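Local coordinates for glycosylation Associate Protein 1 (Streptococcus agalactiae serotype V, PDB 6OYC) that probably acts, in a complex with Gap2 and Gap3, in the glycosylation and accessory Sec export of a streptococcal surface adhesin, at residues Y167-Y170 and E176-M179; V190-N193 and H199-K202; K350-S355 and I418-Y423; L412-I417 and D435-I440. One frame throughout, in Å; residues are numbered along the deposited sequence.

Interaction 1: residues Y167-Y170 and E176-M179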
loop_
_atom_site.group_PDB
_atom_site.type_symbol
_atom_site.label_atom_id
_atom_site.label_comp_id
_atom_site.label_asym_id
_atom_site.label_seq_id
_atom_site.Cartn_x
_atom_site.Cartn_y
_atom_site.Cartn_z
ATOM N N TYR A 167 6.396 6.866 -26.365
ATOM C CA TYR A 167 6.567 8.072 -25.557
ATOM C C TYR A 167 5.242 8.439 -24.889
ATOM O O TYR A 167 4.167 7.968 -25.274
ATOM C CB TYR A 167 7.069 9.252 -26.402
ATOM C CG TYR A 167 6.190 9.527 -27.612
ATOM C CD1 TYR A 167 5.041 10.302 -27.508
ATOM C CD2 TYR A 167 6.498 8.994 -28.847
ATOM C CE1 TYR A 167 4.241 10.539 -28.597
ATOM C CE2 TYR A 167 5.692 9.226 -29.949
ATOM C CZ TYR A 167 4.574 9.994 -29.818
ATOM O OH TYR A 167 3.785 10.219 -30.917
ATOM N N GLN A 168 5.335 9.343 -23.919
ATOM C CA GLN A 168 4.198 9.769 -23.117
ATOM C C GLN A 168 4.087 11.288 -23.160
ATOM O O GLN A 168 5.047 11.994 -22.820
ATOM C CB GLN A 168 4.341 9.294 -21.662
ATOM C CG GLN A 168 3.049 9.408 -20.873
ATOM C CD GLN A 168 2.804 8.191 -19.975
ATOM O OE1 GLN A 168 3.720 7.406 -19.704
ATOM N NE2 GLN A 168 1.566 8.041 -19.510
ATOM N N ASP A 169 2.923 11.788 -23.569
ATOM C CA ASP A 169 2.645 13.222 -23.573
ATOM C C ASP A 169 1.888 13.595 -22.302
ATOM O O ASP A 169 0.799 13.070 -22.056
ATOM C CB ASP A 169 1.845 13.609 -24.814
ATOM C CG ASP A 169 2.678 13.533 -26.073
ATOM O OD1 ASP A 169 3.888 13.231 -25.936
ATOM O OD2 ASP A 169 2.143 13.775 -27.184
ATOM N N TYR A 170 2.457 14.497 -21.498
ATOM C CA TYR A 170 1.801 14.955 -20.283
ATOM C C TYR A 170 1.109 16.274 -20.566
ATOM O O TYR A 170 1.714 17.186 -21.136
ATOM C CB TYR A 170 2.784 15.138 -19.131
ATOM C CG TYR A 170 3.523 13.907 -18.659
ATOM C CD1 TYR A 170 4.571 13.368 -19.411
ATOM C CD2 TYR A 170 3.219 13.319 -17.424
ATOM C CE1 TYR A 170 5.281 12.254 -18.958
ATOM C CE2 TYR A 170 3.919 12.194 -16.959
ATOM C CZ TYR A 170 4.951 11.674 -17.734
ATOM O OH TYR A 170 5.668 10.589 -17.288
ATOM N N GLU A 176 -3.368 21.110 -23.575
ATOM C CA GLU A 176 -2.052 21.476 -24.101
ATOM C C GLU A 176 -0.958 20.555 -23.557
ATOM O O GLU A 176 -0.904 20.258 -22.362
ATOM C CB GLU A 176 -1.709 22.931 -23.740
ATOM C CG GLU A 176 -0.464 23.423 -24.464
ATOM C CD GLU A 176 -0.084 24.856 -24.127
ATOM O OE1 GLU A 176 -0.485 25.354 -23.043
ATOM O OE2 GLU A 176 0.627 25.479 -24.950
ATOM N N ARG A 177 -0.067 20.127 -24.439
ATOM C CA ARG A 177 1.047 19.290 -24.032
ATOM C C ARG A 177 2.115 20.115 -23.322
ATOM O O ARG A 177 2.618 21.099 -23.870
ATOM C CB ARG A 177 1.651 18.583 -25.241
ATOM C CG ARG A 177 2.766 17.624 -24.833
ATOM C CD ARG A 177 3.142 16.723 -25.972
ATOM N NE ARG A 177 3.868 17.446 -27.001
ATOM C CZ ARG A 177 3.649 17.303 -28.303
ATOM N NH1 ARG A 177 2.720 16.454 -28.717
ATOM N NH2 ARG A 177 4.361 18.005 -29.188
ATOM N N ILE A 178 2.468 19.716 -22.105
ATOM C CA ILE A 178 3.563 20.384 -21.407
ATOM C C ILE A 178 4.897 19.742 -21.733
ATOM O O ILE A 178 5.887 20.440 -21.949
ATOM C CB ILE A 178 3.328 20.397 -19.891
ATOM C CG1 ILE A 178 1.989 21.059 -19.569
ATOM C CG2 ILE A 178 4.478 21.096 -19.209
ATOM C CD1 ILE A 178 1.907 22.482 -19.987
ATOM N N MET A 179 4.952 18.415 -21.769
ATOM C CA MET A 179 6.216 17.755 -22.064
ATOM C C MET A 179 5.940 16.367 -22.615
ATOM O O MET A 179 4.880 15.780 -22.376
ATOM C CB MET A 179 7.118 17.668 -20.828
ATOM C CG MET A 179 6.530 16.800 -19.742
ATOM S SD MET A 179 7.527 16.644 -18.276
ATOM C CE MET A 179 6.436 15.662 -17.258
#

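Interaction 2: residues V190-N193 and H199-K202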
loop_
_atom_site.group_PDB
_atom_site.type_symbol
_atom_site.label_atom_id
_atom_site.label_comp_id
_atom_site.label_asym_id
_atom_site.label_seq_id
_atom_site.Cartn_x
_atom_site.Cartn_y
_atom_site.Cartn_z
ATOM N N VAL A 190 13.407 13.744 -22.218
ATOM C CA VAL A 190 12.193 14.524 -22.016
ATOM C C VAL A 190 12.300 15.814 -22.826
ATOM O O VAL A 190 13.314 16.518 -22.738
ATOM C CB VAL A 190 11.982 14.821 -20.516
ATOM C CG1 VAL A 190 10.713 15.656 -20.266
ATOM C CG2 VAL A 190 11.923 13.529 -19.713
ATOM N N GLU A 191 11.255 16.132 -23.600
ATOM C CA GLU A 191 11.177 17.369 -24.376
ATOM C C GLU A 191 10.093 18.263 -23.789
ATOM O O GLU A 191 8.918 17.884 -23.755
ATOM C CB GLU A 191 10.880 17.100 -25.856
ATOM C CG GLU A 191 12.006 16.403 -26.630
ATOM C CD GLU A 191 11.556 15.827 -27.989
ATOM O OE1 GLU A 191 10.422 16.145 -28.428
ATOM O OE2 GLU A 191 12.342 15.061 -28.622
ATOM N N ILE A 192 10.485 19.456 -23.373
ATOM C CA ILE A 192 9.563 20.476 -22.895
ATOM C C ILE A 192 8.920 21.197 -24.079
ATOM O O ILE A 192 9.593 21.521 -25.061
ATOM C CB ILE A 192 10.324 21.464 -21.995
ATOM C CG1 ILE A 192 11.035 20.712 -20.849
ATOM C CG2 ILE A 192 9.417 22.589 -21.545
ATOM C CD1 ILE A 192 10.088 20.001 -19.889
ATOM N N ASN A 193 7.618 21.460 -23.988
ATOM C CA ASN A 193 6.935 22.366 -24.904
ATOM C C ASN A 193 7.664 23.712 -24.956
ATOM O O ASN A 193 7.706 24.423 -23.942
ATOM C CB ASN A 193 5.492 22.591 -24.458
ATOM C CG ASN A 193 4.693 23.436 -25.453
ATOM O OD1 ASN A 193 5.260 24.205 -26.234
ATOM N ND2 ASN A 193 3.363 23.284 -25.433
ATOM N N HIS A 199 9.455 28.358 -17.805
ATOM C CA HIS A 199 9.399 27.802 -16.460
ATOM C C HIS A 199 10.481 26.759 -16.187
ATOM O O HIS A 199 10.496 26.183 -15.096
ATOM C CB HIS A 199 8.019 27.198 -16.196
ATOM C CG HIS A 199 6.888 28.119 -16.524
ATOM N ND1 HIS A 199 6.647 29.277 -15.819
ATOM C CD2 HIS A 199 5.927 28.053 -17.478
ATOM C CE1 HIS A 199 5.594 29.893 -16.330
ATOM N NE2 HIS A 199 5.137 29.172 -17.338
ATOM N N PHE A 200 11.389 26.511 -17.125
ATOM C CA PHE A 200 12.347 25.423 -16.996
ATOM C C PHE A 200 13.757 25.881 -17.340
ATOM O O PHE A 200 13.958 26.771 -18.175
ATOM C CB PHE A 200 11.975 24.249 -17.902
ATOM C CG PHE A 200 10.607 23.684 -17.622
ATOM C CD1 PHE A 200 9.465 24.297 -18.134
ATOM C CD2 PHE A 200 10.457 22.531 -16.859
ATOM C CE1 PHE A 200 8.192 23.772 -17.878
ATOM C CE2 PHE A 200 9.186 21.997 -16.608
ATOM C CZ PHE A 200 8.056 22.615 -17.120
ATOM N N LEU A 201 14.739 25.234 -16.703
ATOM C CA LEU A 201 16.143 25.514 -16.986
ATOM C C LEU A 201 16.604 24.911 -18.308
ATOM O O LEU A 201 17.627 25.353 -18.856
ATOM C CB LEU A 201 17.030 24.989 -15.845
ATOM C CG LEU A 201 16.976 25.775 -14.536
ATOM C CD1 LEU A 201 17.852 25.105 -13.479
ATOM C CD2 LEU A 201 17.386 27.263 -14.744
ATOM N N LYS A 202 15.893 23.911 -18.831
ATOM C CA LYS A 202 16.279 23.270 -20.081
ATOM C C LYS A 202 15.043 22.997 -20.922
ATOM O O LYS A 202 13.932 22.873 -20.406
ATOM C CB LYS A 202 17.035 21.953 -19.848
ATOM C CG LYS A 202 18.407 22.117 -19.248
ATOM C CD LYS A 202 18.784 20.944 -18.376
ATOM C CE LYS A 202 19.401 19.833 -19.168
ATOM N NZ LYS A 202 20.648 19.388 -18.484
#

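Interaction 3: residues K350-S355 and I418-Y423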
loop_
_atom_site.group_PDB
_atom_site.type_symbol
_atom_site.label_atom_id
_atom_site.label_comp_id
_atom_site.label_asym_id
_atom_site.label_seq_id
_atom_site.Cartn_x
_atom_site.Cartn_y
_atom_site.Cartn_z
ATOM N N LYS A 350 -16.259 -19.976 13.741
ATOM C CA LYS A 350 -16.338 -19.994 12.290
ATOM C C LYS A 350 -14.960 -19.661 11.737
ATOM O O LYS A 350 -14.186 -18.941 12.372
ATOM C CB LYS A 350 -17.381 -19.001 11.784
ATOM C CG LYS A 350 -18.756 -19.212 12.414
ATOM C CD LYS A 350 -19.825 -18.370 11.736
ATOM C CE LYS A 350 -21.223 -18.696 12.255
ATOM N NZ LYS A 350 -22.244 -17.769 11.679
ATOM N N VAL A 351 -14.636 -20.196 10.563
ATOM C CA VAL A 351 -13.320 -19.975 9.972
ATOM C C VAL A 351 -13.488 -19.308 8.612
ATOM O O VAL A 351 -14.178 -19.834 7.728
ATOM C CB VAL A 351 -12.506 -21.276 9.851
ATOM C CG1 VAL A 351 -11.140 -20.991 9.175
ATOM C CG2 VAL A 351 -12.301 -21.919 11.224
ATOM N N THR A 352 -12.860 -18.152 8.445
ATOM C CA THR A 352 -12.721 -17.527 7.132
ATOM C C THR A 352 -11.306 -17.769 6.625
ATOM O O THR A 352 -10.341 -17.222 7.178
ATOM C CB THR A 352 -12.995 -16.029 7.183
ATOM O OG1 THR A 352 -14.284 -15.791 7.746
ATOM C CG2 THR A 352 -12.911 -15.435 5.776
ATOM N N PHE A 353 -11.193 -18.564 5.562
ATOM C CA PHE A 353 -9.922 -18.745 4.872
ATOM C C PHE A 353 -9.634 -17.546 3.977
ATOM O O PHE A 353 -10.491 -17.106 3.200
ATOM C CB PHE A 353 -9.929 -20.027 4.049
ATOM C CG PHE A 353 -10.079 -21.260 4.876
ATOM C CD1 PHE A 353 -9.094 -21.612 5.792
ATOM C CD2 PHE A 353 -11.226 -22.042 4.778
ATOM C CE1 PHE A 353 -9.233 -22.743 6.572
ATOM C CE2 PHE A 353 -11.380 -23.174 5.558
ATOM C CZ PHE A 353 -10.385 -23.535 6.451
ATOM N N VAL A 354 -8.421 -17.027 4.089
ATOM C CA VAL A 354 -8.038 -15.766 3.471
ATOM C C VAL A 354 -6.863 -16.029 2.541
ATOM O O VAL A 354 -5.834 -16.569 2.966
ATOM C CB VAL A 354 -7.682 -14.721 4.536
ATOM C CG1 VAL A 354 -7.200 -13.385 3.892
ATOM C CG2 VAL A 354 -8.883 -14.518 5.450
ATOM N N SER A 355 -7.023 -15.666 1.271
ATOM C CA SER A 355 -5.948 -15.732 0.291
ATOM C C SER A 355 -5.704 -14.332 -0.248
ATOM O O SER A 355 -6.628 -13.691 -0.770
ATOM C CB SER A 355 -6.288 -16.695 -0.847
ATOM O OG SER A 355 -5.387 -16.531 -1.924
ATOM N N ILE A 418 -9.646 -4.456 6.361
ATOM C CA ILE A 418 -10.122 -3.689 7.497
ATOM C C ILE A 418 -11.575 -4.028 7.781
ATOM O O ILE A 418 -11.959 -4.252 8.936
ATOM C CB ILE A 418 -9.924 -2.185 7.239
ATOM C CG1 ILE A 418 -8.430 -1.836 7.237
ATOM C CG2 ILE A 418 -10.673 -1.384 8.290
ATOM C CD1 ILE A 418 -8.108 -0.414 6.722
ATOM N N ASN A 419 -12.400 -4.107 6.732
ATOM C CA ASN A 419 -13.794 -4.458 6.950
ATOM C C ASN A 419 -13.923 -5.900 7.413
ATOM O O ASN A 419 -14.692 -6.194 8.335
ATOM C CB ASN A 419 -14.606 -4.206 5.688
ATOM C CG ASN A 419 -15.073 -2.773 5.598
ATOM O OD1 ASN A 419 -16.151 -2.424 6.080
ATOM N ND2 ASN A 419 -14.240 -1.918 5.018
ATOM N N ARG A 420 -13.133 -6.804 6.830
ATOM C CA ARG A 420 -13.279 -8.210 7.174
ATOM C C ARG A 420 -12.839 -8.480 8.617
ATOM O O ARG A 420 -13.373 -9.384 9.267
ATOM C CB ARG A 420 -12.540 -9.075 6.136
ATOM C CG ARG A 420 -13.114 -10.533 5.990
ATOM C CD ARG A 420 -14.524 -10.548 5.286
ATOM N NE ARG A 420 -15.039 -11.858 4.839
ATOM C CZ ARG A 420 -15.297 -12.924 5.615
ATOM N NH1 ARG A 420 -15.099 -12.897 6.935
ATOM N NH2 ARG A 420 -15.760 -14.042 5.060
ATOM N N LEU A 421 -11.939 -7.662 9.165
ATOM C CA LEU A 421 -11.420 -7.856 10.510
ATOM C C LEU A 421 -12.255 -7.175 11.582
ATOM O O LEU A 421 -11.944 -7.325 12.771
ATOM C CB LEU A 421 -9.984 -7.340 10.591
ATOM C CG LEU A 421 -8.958 -8.259 9.928
ATOM C CD1 LEU A 421 -7.586 -7.575 9.843
ATOM C CD2 LEU A 421 -8.861 -9.586 10.668
ATOM N N GLU A 422 -13.296 -6.439 11.189
ATOM C CA GLU A 422 -14.047 -5.628 12.144
ATOM C C GLU A 422 -14.508 -6.450 13.341
ATOM O O GLU A 422 -14.321 -6.056 14.494
ATOM C CB GLU A 422 -15.251 -4.988 11.447
ATOM C CG GLU A 422 -15.886 -3.864 12.248
ATOM C CD GLU A 422 -17.154 -3.335 11.608
ATOM O OE1 GLU A 422 -17.542 -3.865 10.540
ATOM O OE2 GLU A 422 -17.761 -2.397 12.180
ATOM N N TYR A 423 -15.118 -7.600 13.081
ATOM C CA TYR A 423 -15.696 -8.425 14.132
ATOM C C TYR A 423 -14.909 -9.711 14.363
ATOM O O TYR A 423 -15.420 -10.627 15.004
ATOM C CB TYR A 423 -17.165 -8.732 13.810
ATOM C CG TYR A 423 -18.046 -7.489 13.754
ATOM C CD1 TYR A 423 -18.443 -6.839 14.926
ATOM C CD2 TYR A 423 -18.467 -6.957 12.533
ATOM C CE1 TYR A 423 -19.236 -5.694 14.885
ATOM C CE2 TYR A 423 -19.257 -5.813 12.481
ATOM C CZ TYR A 423 -19.639 -5.186 13.658
ATOM O OH TYR A 423 -20.420 -4.051 13.605
#

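Interaction 4: residues L412-I417 and D435-I440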
loop_
_atom_site.group_PDB
_atom_site.type_symbol
_atom_site.label_atom_id
_atom_site.label_comp_id
_atom_site.label_asym_id
_atom_site.label_seq_id
_atom_site.Cartn_x
_atom_site.Cartn_y
_atom_site.Cartn_z
ATOM N N LEU A 412 -9.359 -7.555 -1.701
ATOM C CA LEU A 412 -8.780 -6.863 -2.849
ATOM C C LEU A 412 -7.947 -5.642 -2.473
ATOM O O LEU A 412 -7.218 -5.128 -3.323
ATOM C CB LEU A 412 -9.891 -6.410 -3.819
ATOM C CG LEU A 412 -10.814 -7.535 -4.334
ATOM C CD1 LEU A 412 -12.086 -6.993 -4.988
ATOM C CD2 LEU A 412 -10.071 -8.456 -5.285
ATOM N N SER A 413 -8.042 -5.172 -1.236
ATOM C CA SER A 413 -7.500 -3.888 -0.820
ATOM C C SER A 413 -7.351 -3.931 0.692
ATOM O O SER A 413 -7.890 -4.819 1.354
ATOM C CB SER A 413 -8.430 -2.738 -1.227
ATOM O OG SER A 413 -9.650 -2.812 -0.475
ATOM N N GLU A 414 -6.636 -2.945 1.238
ATOM C CA GLU A 414 -6.594 -2.807 2.690
ATOM C C GLU A 414 -7.987 -2.571 3.253
ATOM O O GLU A 414 -8.317 -3.076 4.330
ATOM C CB GLU A 414 -5.653 -1.675 3.096
ATOM C CG GLU A 414 -4.192 -2.027 2.879
ATOM C CD GLU A 414 -3.284 -0.814 2.753
ATOM O OE1 GLU A 414 -2.068 -1.009 2.555
ATOM O OE2 GLU A 414 -3.775 0.330 2.847
ATOM N N THR A 415 -8.832 -1.832 2.524
ATOM C CA THR A 415 -10.180 -1.557 3.014
ATOM C C THR A 415 -10.984 -2.843 3.198
ATOM O O THR A 415 -11.732 -2.974 4.169
ATOM C CB THR A 415 -10.903 -0.588 2.070
ATOM O OG1 THR A 415 -10.073 0.546 1.828
ATOM C CG2 THR A 415 -12.174 -0.084 2.695
ATOM N N ASP A 416 -10.865 -3.796 2.267
ATOM C CA ASP A 416 -11.478 -5.109 2.465
ATOM C C ASP A 416 -11.002 -5.743 3.763
ATOM O O ASP A 416 -11.809 -6.166 4.596
ATOM C CB ASP A 416 -11.128 -6.033 1.310
ATOM C CG ASP A 416 -12.030 -5.861 0.146
ATOM O OD1 ASP A 416 -12.979 -5.062 0.253
ATOM O OD2 ASP A 416 -11.762 -6.500 -0.891
ATOM N N ILE A 417 -9.681 -5.819 3.940
ATOM C CA ILE A 417 -9.110 -6.453 5.121
ATOM C C ILE A 417 -9.640 -5.787 6.371
ATOM O O ILE A 417 -10.047 -6.450 7.330
ATOM C CB ILE A 417 -7.578 -6.383 5.070
ATOM C CG1 ILE A 417 -7.063 -7.186 3.871
ATOM C CG2 ILE A 417 -6.980 -6.837 6.411
ATOM C CD1 ILE A 417 -5.591 -6.976 3.614
ATOM N N ASP A 435 2.007 -12.675 6.522
ATOM C CA ASP A 435 1.693 -11.437 5.822
ATOM C C ASP A 435 1.910 -10.219 6.729
ATOM O O ASP A 435 1.421 -10.165 7.866
ATOM C CB ASP A 435 0.251 -11.492 5.308
ATOM C CG ASP A 435 -0.159 -10.215 4.584
ATOM O OD1 ASP A 435 0.341 -9.990 3.475
ATOM O OD2 ASP A 435 -0.965 -9.429 5.130
ATOM N N LEU A 436 2.660 -9.244 6.216
ATOM C CA LEU A 436 3.037 -8.083 7.017
ATOM C C LEU A 436 1.824 -7.235 7.370
ATOM O O LEU A 436 1.636 -6.861 8.537
ATOM C CB LEU A 436 4.072 -7.236 6.270
ATOM C CG LEU A 436 4.375 -5.893 6.953
ATOM C CD1 LEU A 436 5.047 -6.171 8.290
ATOM C CD2 LEU A 436 5.238 -4.952 6.089
ATOM N N TYR A 437 0.995 -6.899 6.371
ATOM C CA TYR A 437 -0.120 -6.013 6.655
ATOM C C TYR A 437 -1.070 -6.647 7.668
ATOM O O TYR A 437 -1.602 -5.959 8.544
ATOM C CB TYR A 437 -0.877 -5.630 5.380
ATOM C CG TYR A 437 -1.957 -4.638 5.767
ATOM C CD1 TYR A 437 -1.620 -3.345 6.155
ATOM C CD2 TYR A 437 -3.291 -5.010 5.844
ATOM C CE1 TYR A 437 -2.594 -2.428 6.561
ATOM C CE2 TYR A 437 -4.282 -4.086 6.252
ATOM C CZ TYR A 437 -3.922 -2.804 6.610
ATOM O OH TYR A 437 -4.867 -1.885 7.025
ATOM N N THR A 438 -1.278 -7.963 7.574
ATOM C CA THR A 438 -2.109 -8.671 8.546
ATOM C C THR A 438 -1.547 -8.538 9.957
ATOM O O THR A 438 -2.304 -8.351 10.917
ATOM C CB THR A 438 -2.233 -10.145 8.146
ATOM O OG1 THR A 438 -2.819 -10.230 6.843
ATOM C CG2 THR A 438 -3.107 -10.918 9.128
ATOM N N GLN A 439 -0.222 -8.637 10.106
ATOM C CA GLN A 439 0.392 -8.427 11.417
ATOM C C GLN A 439 0.126 -7.014 11.928
ATOM O O GLN A 439 -0.233 -6.825 13.098
ATOM C CB GLN A 439 1.894 -8.689 11.349
ATOM C CG GLN A 439 2.263 -10.111 11.035
ATOM C CD GLN A 439 3.758 -10.295 10.981
ATOM O OE1 GLN A 439 4.437 -9.805 10.062
ATOM N NE2 GLN A 439 4.293 -10.979 11.978
ATOM N N ILE A 440 0.313 -6.006 11.063
ATOM C CA ILE A 440 0.041 -4.619 11.447
ATOM C C ILE A 440 -1.409 -4.455 11.863
ATOM O O ILE A 440 -1.714 -3.788 12.859
ATOM C CB ILE A 440 0.392 -3.661 10.295
ATOM C CG1 ILE A 440 1.911 -3.546 10.130
ATOM C CG2 ILE A 440 -0.241 -2.292 10.521
ATOM C CD1 ILE A 440 2.314 -3.141 8.724
#

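Interaction 1: residues Y167-Y170 and E176-M179
Ile178 and Met179 both stand opposite Tyr170, a classic beta bulge in the hairpin of strands 164-171 and 177-182. Two backbone bonds frame it. Tyr170 N gives to Met179 O at 2.9 Å, and Ile178 N gives to Tyr170 O at 2.8 Å. Tyr170 and Met179 form an antiparallel hydrogen-bonded pair, with both side chains on the same face of the sheet. Met179 CG lies between its backbone N and carbonyl carbon (chi1 65°). The chain then runs extended and lays its methyl over the Tyr170 ring. Met179 CE sits 3.7 Å from the centroid of the Tyr170 ring, a CH-pi contact near the ring normal. The sulfur lies farther off and oblique, so the Met-aromatic contact is made mainly by the methyl. Tyr170 OH bonds to Glu181.

Asp169 and Arg177 add a salt bridge, Asp169 OD2 to Arg177 NH1 at 3.1 Å. It is bent, with an N-H...O angle of 138°, and NH1 comes from above the carboxylate plane. Asp169 OD1 pairs with Arg180. The carboxylate thus pairs with two arginines, which would probably favour its ionised form, while the apolar methionine-tyrosine contact is buried.

Interaction 2: residues V190-N193 and H199-K202
Ile192 meets Phe200 over one face of the aromatic ring, and this is the close part of the contact. Both branches of the isoleucine take part. Its CG2 methyl lies 3.8 Å from Phe200 CD1. The CD1 methyl of Ile192 lies over the ring, 4.1 Å from the centroid of Phe200 and 19° off its normal, a CH-pi contact. Both methyls lie over the same face, side by side: Ile192 CG2 is nearest Phe200 CD1 and CE1, and Ile192 CD1 is nearest Phe200 CD2 and CE2. Phe200 CG is anti to its carbonyl carbon (chi1 -59°), which turns the ring back toward strand 190-192. Close by, Ile192 CG1 rests 3.6 Å from Lys202 O. Tyr205 touches both Ile192 and Phe200, and Met179 packs on Ile192.

The side of Lys202 is looser. Its side chain leads away from the strand and is exposed, whereas Ile192 is buried. Lys202 NZ forms a salt bridge with Glu210. No hydrogen bond joins the two segments. Ile192 bonds instead through its backbone to Leu203, just before strand 204-205.

Phe200 lies in the loop that joins the last two strands of the antiparallel sheet, 190-192 and 204-205. Its ring, with Leu211 of helix 208-223, packs on Ile192 of the first of them.

Interaction 3: residues K350-S355 and I418-Y423
Strand 349-354 and segment 418-423 keep well apart, with the CA atoms of Thr352 and Arg420, the nearest across the two segments, 9.3 Å from each other. The gap is bridged by two side chains that come from opposite directions. Arg420 leaves the helix with CG anti to its backbone N (chi1 -154°) and bends at chi2 (71°), which carries the guanidinium across to the strand.

Thr352 meets the flat group with both of its branches, which approach from the same side. Its methyl, CG2, lies over one face of the guanidinium, offset toward the rim and 3.3 Å from Arg420 NH2. Its hydroxyl stands near the other amino group, with Thr352 OG1 3.1 Å from Arg420 NH1.

Glu319, on the neighbouring strand 318-323, ties the pair together. One oxygen serves both residues: Glu319 OE1 forms a salt bridge with Arg420 NH1 and a hydrogen bond with Thr352 OG1, and probably helps to neutralise the arginine as it approaches the sheet.

The six-stranded parallel sheet, flanked by helices, is consistent with one of the Rossmann-like domains of the GT-B clan to which this family belongs. Strand 349-354 lies in it between strands 406-409 and 318-323. Helix 329-344 covers Val351 and Phe353 on the other side of the sheet. Helix 414-420 lies on the face that carries Thr352, and its arginine, which also touches Ser407, reaches three successive strands.

Interaction 4: residues L412-I417 and D435-I440
Tyr437 carries the contact, with Glu414 over one face of its ring and Ile417 beside it. Glu414 CG is 3.9 Å from the centroid of the Tyr437 ring and 15° off its normal, a CH-pi contact made by the aliphatic part of an acidic side chain. The two side chains cross at about a right angle, yet the carboxylate plane is tilted only 17° from the ring plane. Ile417 uses both branches. Its CG2 lies in the ring plane at the edge, 3.9 Å from Tyr437 CE2, while its CD1 comes within 3.8 Å of Tyr437 CD2. Tyr437 CG is anti to its backbone N (chi1 -176°), which sends the ring toward helix 414-420.

Both helices start with a side-chain cap. Ser413 is the N-cap of helix 414-420, and its OG accepts from Asp416 N at 3.2 Å. Asp435 is the N-cap of helix 436-445. Its OD2 takes two bonds from opposite faces of the carboxylate plane, from Thr438 N at 2.9 Å and from Thr438 OG1 at 2.6 Å.

The polar ends of the packed residues are bound outside the two segments. Glu414 OE2 forms a salt bridge with Arg306 and a hydrogen bond with Tyr66. Its other oxygen, OE1, accepts from Phe31 N, and Tyr437 OH bonds to Asp304.

The four contacts form two pairs. Interactions 1 and 2 lie 11 Å apart, centre to centre, and touch in the antiparallel sheet, where strands 177-182 and 190-192 are neighbours. Ile178 O lies 2.9 Å from Asn193 N, and Arg177 O lies 2.8 Å from Asn193 ND2, both probable hydrogen bonds. Interactions 3 and 4 have centres 10 Å apart and share helix 414-420. There Ile418 CG1 packs 3.6 Å from Tyr437 OH. The pairs do not meet: interactions 1 and 4 are about 23 Å apart at their nearest atoms, and the centres of interactions 2 and 3 are 51 Å apart, on opposite sides of the chain's centre.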